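Local coordinates for translation initiation factor eif-2b-like protein (Chaetomium thermophilum, PDB 4ZEO) that probably serves as the delta subunit of eIF2B, the heterodecameric factor that drives GDP–GTP exchange on eIF2 during translation initiation, at residues A[352-357]-A[385-390]; A[286-291]-A[311-316]. All blocks are in the same frame, centred on the assembly; numbering follows the deposited sequence.

Interaction 1 (A[352-357]-A[385-390]); sequences ASNVFL and GAKVIV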
ATOM      1  N   ALA A 352     -25.157   3.135 -12.605  1.00 49.93           N
ATOM      2  CA  ALA A 352     -25.149   1.684 -12.412  1.00 50.96           C
ATOM      3  C   ALA A 352     -23.750   1.079 -12.211  1.00 51.32           C
ATOM      4  O   ALA A 352     -23.627  -0.010 -11.664  1.00 51.58           O
ATOM      5  CB  ALA A 352     -25.845   1.008 -13.554  1.00 53.19           C
ATOM      6  N   SER A 353     -22.714   1.751 -12.695  1.00 50.98           N
ATOM      7  CA  SER A 353     -21.343   1.232 -12.605  1.00 51.88           C
ATOM      8  C   SER A 353     -20.822   1.194 -11.157  1.00 51.88           C
ATOM      9  O   SER A 353     -21.352   1.869 -10.267  1.00 51.49           O
ATOM     10  CB  SER A 353     -20.378   2.053 -13.479  1.00 51.69           C
ATOM     11  OG  SER A 353     -20.062   3.306 -12.877  1.00 50.80           O
ATOM     12  N   ASN A 354     -19.775   0.405 -10.924  1.00 51.45           N
ATOM     13  CA  ASN A 354     -19.109   0.444  -9.631  1.00 52.32           C
ATOM     14  C   ASN A 354     -17.654   0.880  -9.776  1.00 47.68           C
ATOM     15  O   ASN A 354     -16.905   0.319 -10.566  1.00 47.84           O
ATOM     16  CB  ASN A 354     -19.165  -0.932  -8.960  1.00 58.87           C
ATOM     17  CG  ASN A 354     -20.524  -1.229  -8.355  1.00 66.22           C
ATOM     18  OD1 ASN A 354     -20.892  -0.683  -7.323  1.00 71.35           O
ATOM     19  ND2 ASN A 354     -21.265  -2.120  -8.996  1.00 68.44           N
ATOM     20  N   VAL A 355     -17.231   1.823  -8.947  1.00 43.49           N
ATOM     21  CA  VAL A 355     -15.886   2.348  -9.039  1.00 39.39           C
ATOM     22  C   VAL A 355     -15.021   1.725  -7.935  1.00 37.75           C
ATOM     23  O   VAL A 355     -15.369   1.791  -6.763  1.00 37.41           O
ATOM     24  CB  VAL A 355     -15.888   3.885  -8.901  1.00 38.22           C
ATOM     25  CG1 VAL A 355     -14.483   4.413  -8.874  1.00 35.68           C
ATOM     26  CG2 VAL A 355     -16.708   4.547 -10.013  1.00 39.81           C
ATOM     27  N   PHE A 356     -13.921   1.092  -8.327  1.00 37.01           N
ATOM     28  CA  PHE A 356     -12.965   0.524  -7.388  1.00 35.61           C
ATOM     29  C   PHE A 356     -11.688   1.319  -7.503  1.00 37.39           C
ATOM     30  O   PHE A 356     -11.132   1.442  -8.580  1.00 39.02           O
ATOM     31  CB  PHE A 356     -12.667  -0.954  -7.665  1.00 36.75           C
ATOM     32  CG  PHE A 356     -13.762  -1.901  -7.262  1.00 38.78           C
ATOM     33  CD1 PHE A 356     -13.650  -2.665  -6.118  1.00 40.47           C
ATOM     34  CD2 PHE A 356     -14.893  -2.050  -8.044  1.00 40.47           C
ATOM     35  CE1 PHE A 356     -14.672  -3.554  -5.752  1.00 42.99           C
ATOM     36  CE2 PHE A 356     -15.918  -2.930  -7.679  1.00 40.95           C
ATOM     37  CZ  PHE A 356     -15.808  -3.679  -6.544  1.00 41.25           C
ATOM     38  N   LEU A 357     -11.229   1.851  -6.382  1.00 36.76           N
ATOM     39  CA  LEU A 357     -10.020   2.654  -6.330  1.00 35.59           C
ATOM     40  C   LEU A 357      -9.041   2.159  -5.267  1.00 38.08           C
ATOM     41  O   LEU A 357      -9.445   1.605  -4.240  1.00 41.59           O
ATOM     42  CB  LEU A 357     -10.403   4.109  -6.066  1.00 34.09           C
ATOM     43  CG  LEU A 357     -10.756   5.119  -7.174  1.00 38.29           C
ATOM     44  CD1 LEU A 357     -10.768   4.660  -8.648  1.00 39.78           C
ATOM     45  CD2 LEU A 357     -11.956   6.016  -6.805  1.00 38.35           C
ATOM     46  N   GLY A 385     -24.359   8.840  -8.402  1.00 42.59           N
ATOM     47  CA  GLY A 385     -25.028   7.854  -7.564  1.00 43.41           C
ATOM     48  C   GLY A 385     -24.333   6.491  -7.584  1.00 43.40           C
ATOM     49  O   GLY A 385     -24.825   5.498  -7.032  1.00 44.73           O
ATOM     50  N   ALA A 386     -23.187   6.439  -8.251  1.00 41.01           N
ATOM     51  CA  ALA A 386     -22.404   5.229  -8.355  1.00 40.27           C
ATOM     52  C   ALA A 386     -21.625   4.931  -7.063  1.00 43.49           C
ATOM     53  O   ALA A 386     -21.187   5.852  -6.368  1.00 44.28           O
ATOM     54  CB  ALA A 386     -21.454   5.329  -9.546  1.00 38.38           C
ATOM     55  N   LYS A 387     -21.451   3.647  -6.748  1.00 43.27           N
ATOM     56  CA  LYS A 387     -20.683   3.259  -5.580  1.00 43.29           C
ATOM     57  C   LYS A 387     -19.181   3.504  -5.783  1.00 40.12           C
ATOM     58  O   LYS A 387     -18.614   3.197  -6.841  1.00 40.12           O
ATOM     59  CB  LYS A 387     -20.923   1.780  -5.251  1.00 48.50           C
ATOM     60  CG  LYS A 387     -21.911   1.544  -4.130  1.00 55.23           C
ATOM     61  CD  LYS A 387     -21.917   0.082  -3.654  1.00 61.79           C
ATOM     62  CE  LYS A 387     -22.579  -0.864  -4.626  1.00 68.66           C
ATOM     63  NZ  LYS A 387     -24.064  -0.707  -4.577  1.00 74.40           N
ATOM     64  N   VAL A 388     -18.524   4.036  -4.759  1.00 37.30           N
ATOM     65  CA  VAL A 388     -17.087   4.232  -4.836  1.00 34.60           C
ATOM     66  C   VAL A 388     -16.479   3.390  -3.726  1.00 34.32           C
ATOM     67  O   VAL A 388     -16.674   3.660  -2.542  1.00 37.05           O
ATOM     68  CB  VAL A 388     -16.684   5.730  -4.723  1.00 29.91           C
ATOM     69  CG1 VAL A 388     -15.146   5.904  -4.691  1.00 28.34           C
ATOM     70  CG2 VAL A 388     -17.282   6.529  -5.872  1.00 30.91           C
ATOM     71  N   ILE A 389     -15.785   2.333  -4.131  1.00 32.81           N
ATOM     72  CA  ILE A 389     -15.168   1.393  -3.203  1.00 29.88           C
ATOM     73  C   ILE A 389     -13.686   1.550  -3.231  1.00 30.63           C
ATOM     74  O   ILE A 389     -13.044   1.424  -4.291  1.00 31.98           O
ATOM     75  CB  ILE A 389     -15.523  -0.069  -3.540  1.00 32.45           C
ATOM     76  CG1 ILE A 389     -17.043  -0.200  -3.660  1.00 36.37           C
ATOM     77  CG2 ILE A 389     -15.006  -1.028  -2.472  1.00 30.54           C
ATOM     78  CD1 ILE A 389     -17.525  -1.626  -3.756  1.00 40.35           C
ATOM     79  N   VAL A 390     -13.134   1.823  -2.054  1.00 29.23           N
ATOM     80  CA  VAL A 390     -11.699   1.989  -1.919  1.00 30.71           C
ATOM     81  C   VAL A 390     -11.111   0.760  -1.248  1.00 34.20           C
ATOM     82  O   VAL A 390     -11.620   0.299  -0.224  1.00 35.70           O
ATOM     83  CB  VAL A 390     -11.344   3.245  -1.111  1.00 30.66           C
ATOM     84  CG1 VAL A 390      -9.846   3.254  -0.751  1.00 29.75           C
ATOM     85  CG2 VAL A 390     -11.757   4.500  -1.868  1.00 28.38           C
TER
HETATM   86  O   HOH W   1     -23.235   1.689  -8.383  1.00 63.25           O

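Interaction 2 (A[286-291]-A[311-316]); sequences IVTYGR and VTVLDD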
ATOM      1  N   ILE A 286     -17.445  -2.137 -14.113  1.00 45.39           N
ATOM      2  CA  ILE A 286     -16.513  -1.625 -13.129  1.00 43.19           C
ATOM      3  C   ILE A 286     -15.703  -0.487 -13.713  1.00 41.59           C
ATOM      4  O   ILE A 286     -15.254  -0.576 -14.854  1.00 45.21           O
ATOM      5  CB  ILE A 286     -15.533  -2.723 -12.640  1.00 49.35           C
ATOM      6  CG1 ILE A 286     -16.292  -4.011 -12.293  1.00 51.27           C
ATOM      7  CG2 ILE A 286     -14.722  -2.210 -11.482  1.00 46.64           C
ATOM      8  CD1 ILE A 286     -17.101  -3.905 -11.029  1.00 52.92           C
ATOM      9  N   VAL A 287     -15.526   0.575 -12.932  1.00 36.34           N
ATOM     10  CA  VAL A 287     -14.680   1.682 -13.337  1.00 36.15           C
ATOM     11  C   VAL A 287     -13.468   1.777 -12.410  1.00 35.80           C
ATOM     12  O   VAL A 287     -13.572   1.596 -11.195  1.00 34.24           O
ATOM     13  CB  VAL A 287     -15.448   3.020 -13.334  1.00 39.91           C
ATOM     14  CG1 VAL A 287     -14.530   4.149 -13.818  1.00 37.53           C
ATOM     15  CG2 VAL A 287     -16.707   2.920 -14.222  1.00 32.31           C
ATOM     16  N   THR A 288     -12.289   1.981 -12.980  1.00 34.57           N
ATOM     17  CA  THR A 288     -11.138   2.237 -12.138  1.00 34.15           C
ATOM     18  C   THR A 288     -10.225   3.235 -12.835  1.00 36.83           C
ATOM     19  O   THR A 288     -10.443   3.567 -14.016  1.00 39.81           O
ATOM     20  CB  THR A 288     -10.390   0.942 -11.759  1.00 34.96           C
ATOM     21  OG1 THR A 288      -9.538   1.219 -10.642  1.00 35.36           O
ATOM     22  CG2 THR A 288      -9.564   0.406 -12.932  1.00 36.22           C
ATOM     23  N   TYR A 289      -9.254   3.754 -12.080  1.00 35.08           N
ATOM     24  CA  TYR A 289      -8.348   4.797 -12.558  1.00 35.43           C
ATOM     25  C   TYR A 289      -6.884   4.389 -12.410  1.00 38.63           C
ATOM     26  O   TYR A 289      -6.412   4.105 -11.308  1.00 39.21           O
ATOM     27  CB  TYR A 289      -8.614   6.091 -11.794  1.00 34.08           C
ATOM     28  CG  TYR A 289      -7.747   7.265 -12.161  1.00 36.15           C
ATOM     29  CD1 TYR A 289      -7.825   7.846 -13.425  1.00 36.17           C
ATOM     30  CD2 TYR A 289      -6.843   7.796 -11.247  1.00 35.68           C
ATOM     31  CE1 TYR A 289      -7.040   8.935 -13.763  1.00 36.93           C
ATOM     32  CE2 TYR A 289      -6.051   8.877 -11.574  1.00 36.49           C
ATOM     33  CZ  TYR A 289      -6.160   9.451 -12.834  1.00 37.94           C
ATOM     34  OH  TYR A 289      -5.376  10.542 -13.163  1.00 38.96           O
ATOM     35  N   GLY A 290      -6.166   4.382 -13.531  1.00 41.01           N
ATOM     36  CA  GLY A 290      -4.771   4.010 -13.550  1.00 39.29           C
ATOM     37  C   GLY A 290      -4.613   2.553 -13.196  1.00 40.13           C
ATOM     38  O   GLY A 290      -5.542   1.761 -13.360  1.00 39.61           O
ATOM     39  N   ARG A 291      -3.437   2.197 -12.691  1.00 41.33           N
ATOM     40  CA  ARG A 291      -3.203   0.831 -12.273  1.00 39.60           C
ATOM     41  C   ARG A 291      -2.852   0.704 -10.812  1.00 38.84           C
ATOM     42  O   ARG A 291      -1.752   1.048 -10.408  1.00 39.81           O
ATOM     43  CB  ARG A 291      -2.088   0.236 -13.102  1.00 42.14           C
ATOM     44  CG  ARG A 291      -1.803  -1.199 -12.799  1.00 41.15           C
ATOM     45  CD  ARG A 291      -0.607  -1.630 -13.598  1.00 42.03           C
ATOM     46  NE  ARG A 291      -0.473  -3.072 -13.608  1.00 42.51           N
ATOM     47  CZ  ARG A 291       0.404  -3.724 -14.362  1.00 45.74           C
ATOM     48  NH1 ARG A 291       1.193  -3.047 -15.180  1.00 47.79           N
ATOM     49  NH2 ARG A 291       0.474  -5.044 -14.311  1.00 46.35           N
ATOM     50  N   VAL A 311     -14.988  -3.749 -17.700  1.00 45.82           N
ATOM     51  CA  VAL A 311     -14.134  -2.817 -16.983  1.00 42.16           C
ATOM     52  C   VAL A 311     -13.821  -1.593 -17.824  1.00 41.79           C
ATOM     53  O   VAL A 311     -13.476  -1.698 -19.004  1.00 44.89           O
ATOM     54  CB  VAL A 311     -12.833  -3.504 -16.519  1.00 41.84           C
ATOM     55  CG1 VAL A 311     -11.890  -2.502 -15.909  1.00 39.18           C
ATOM     56  CG2 VAL A 311     -13.161  -4.614 -15.531  1.00 39.99           C
ATOM     57  N   THR A 312     -13.980  -0.429 -17.215  1.00 38.56           N
ATOM     58  CA  THR A 312     -13.575   0.811 -17.831  1.00 40.45           C
ATOM     59  C   THR A 312     -12.344   1.283 -17.097  1.00 39.54           C
ATOM     60  O   THR A 312     -12.353   1.428 -15.882  1.00 37.18           O
ATOM     61  CB  THR A 312     -14.694   1.890 -17.782  1.00 44.32           C
ATOM     62  OG1 THR A 312     -15.767   1.505 -18.647  1.00 46.86           O
ATOM     63  CG2 THR A 312     -14.165   3.253 -18.238  1.00 44.41           C
ATOM     64  N   VAL A 313     -11.264   1.480 -17.840  1.00 41.87           N
ATOM     65  CA  VAL A 313     -10.030   1.964 -17.247  1.00 40.33           C
ATOM     66  C   VAL A 313      -9.741   3.372 -17.713  1.00 41.01           C
ATOM     67  O   VAL A 313      -9.565   3.630 -18.902  1.00 42.59           O
ATOM     68  CB  VAL A 313      -8.838   1.042 -17.574  1.00 41.50           C
ATOM     69  CG1 VAL A 313      -7.580   1.557 -16.898  1.00 43.05           C
ATOM     70  CG2 VAL A 313      -9.136  -0.375 -17.106  1.00 39.38           C
ATOM     71  N   LEU A 314      -9.701   4.280 -16.748  1.00 40.60           N
ATOM     72  CA  LEU A 314      -9.441   5.681 -17.008  1.00 42.63           C
ATOM     73  C   LEU A 314      -7.976   5.936 -16.672  1.00 46.33           C
ATOM     74  O   LEU A 314      -7.395   5.175 -15.889  1.00 45.72           O
ATOM     75  CB  LEU A 314     -10.369   6.553 -16.163  1.00 40.77           C
ATOM     76  CG  LEU A 314     -11.891   6.391 -16.330  1.00 39.85           C
ATOM     77  CD1 LEU A 314     -12.637   7.098 -15.210  1.00 39.47           C
ATOM     78  CD2 LEU A 314     -12.347   6.941 -17.647  1.00 41.44           C
ATOM     79  N   ASP A 315      -7.346   6.951 -17.267  1.00 47.37           N
ATOM     80  CA  ASP A 315      -5.930   7.143 -16.985  1.00 51.03           C
ATOM     81  C   ASP A 315      -5.511   8.591 -16.844  1.00 54.77           C
ATOM     82  O   ASP A 315      -6.282   9.513 -17.118  1.00 59.07           O
ATOM     83  CB  ASP A 315      -5.067   6.500 -18.074  1.00 54.65           C
ATOM     84  CG  ASP A 315      -3.881   5.709 -17.497  1.00 54.15           C
ATOM     85  OD1 ASP A 315      -3.276   4.943 -18.270  1.00 56.77           O
ATOM     86  OD2 ASP A 315      -3.543   5.863 -16.293  1.00 50.18           O
ATOM     87  N   ASP A 316      -4.283   8.765 -16.366  1.00 55.02           N
ATOM     88  CA  ASP A 316      -3.581  10.038 -16.375  1.00 55.07           C
ATOM     89  C   ASP A 316      -2.755  10.035 -17.661  1.00 58.91           C
ATOM     90  O   ASP A 316      -1.917   9.153 -17.842  1.00 60.26           O
ATOM     91  CB  ASP A 316      -2.697  10.164 -15.124  1.00 56.08           C
ATOM     92  CG  ASP A 316      -1.974  11.506 -15.015  1.00 60.66           C
ATOM     93  OD1 ASP A 316      -1.645  12.142 -16.037  1.00 66.84           O
ATOM     94  OD2 ASP A 316      -1.689  11.909 -13.876  1.00 59.88           O
TER

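Interaction 1 (A[352-357]-A[385-390])
Phe356 and Ile389 lie side by side and point the same way, and they form the dense part of this contact on one face of the sheet. The phenylalanine CG is anti to its carbonyl carbon (chi1 -75°), and the ring turns a face to Ile389 CB, which sits 4.1 Å above its plane, offset toward the rim. Ile389 CD1 reaches farther, to 3.9 Å from Phe356 CZ. On the reverse face Leu357 CD2 meets Val388 CG1 at 3.8 Å, while Val355 and Val388 pack on helix 374-384, touching Ala381. Beta-branched valine and isoleucine suit such extended, buried positions. Three backbone bonds join the strands here: Val355 N to Lys387 O (2.9 Å), Ile389 N to Val355 O (2.7 Å) and Leu357 N to Ile389 O (2.8 Å).

Toward their N-terminal ends the strands drift apart. A water spans the wider gap there, hydrogen-bonded to both Ser353 O (2.7 Å) and Lys387 N (3.1 Å). Lys387, exposed to solvent, runs next to Asn354 on the Phe356 face, its chain bent at chi3 so that CE comes back to Asn354 OD1; a long flexible chain suits this open position. Ser353 is buried, and its hydroxyl is hydrogen-bonded to Pro350 O. Gly385, with positive phi, is the C-prime residue of the Schellman motif ending helix 374-384, and Ala386 N bonds back to Ala381 O; the small methyl of Ala386 then packs against Ser353 O. Two adjacent parallel strands, with a helix returning the chain between them, are characteristic of a Rossmann-like alpha/beta fold.

Interaction 2 (A[286-291]-A[311-316])
The Tyr289 ring meets Leu314 at its edge: Leu314 CB lies in the ring plane, 4.0 Å from Tyr289 CD1. The Asp315–Asp316 peptide approaches the same ring obliquely, with Asp315 C 3.5 Å from Tyr289 CE1. The Asp316 side chain crosses the ring obliquely, carboxylate and ring planes 21° apart, with Tyr289 OH 3.3 Å from Asp316 CB; Asp316 OD1 bonds to Tyr318 N. Tyr289 CG is anti to the backbone N (chi1 179°), and at the far end of the ring the hydroxyl bonds to Ser372 O. An alanine here would probably leave Ser372 O without that partner and open a gap beside Leu314 CB and the Asp315–Asp316 peptide.

Behind this aromatic end the two strands run parallel as neighbours in a beta-alpha-beta unit, with helix 293-304 making the crossover. Its backbone ladder includes Thr312 N to Ile286 O (2.7 Å) and Leu314 N to Thr288 O (2.9 Å). Val287 CG1 packs on Leu314 CD1 at 3.8 Å, on the tyrosine's face of the sheet. On the other face Ile286 CB meets Val311 CG2, and both side chains rest on Leu299 of the crossover helix.

Gly290 continues the ladder past the strand end, its N bonding to Leu314 O at 2.8 Å. Its positive phi (66°) favours glycine, and its CA lies beside Asp315 OD2, whose sister oxygen OD1 accepts a hydrogen bond from Tyr338 OH.

After the N-terminal helices, which end with helix 246-277, the chain enters the sheet at strand 285-289. It crosses over through helix 293-304, and interaction 2 closes that loop at strand 310-314. The chain then builds out to edge strand 336-338 before returning past helix 345-348 to lay strand 354-358 on the other side of 285-289. Interaction 1 closes a second loop, which includes a small antiparallel excursion and helix 374-384. The two loops follow in series, neither nesting nor crossing. Strands 285-289 and 354-358 join them: backbone pairing, with Asn354 O 2.8 Å from Val287 N, makes the four strands adjacent members of one sheet, and Thr288 OG1 adds a side-chain bond to Phe356 O.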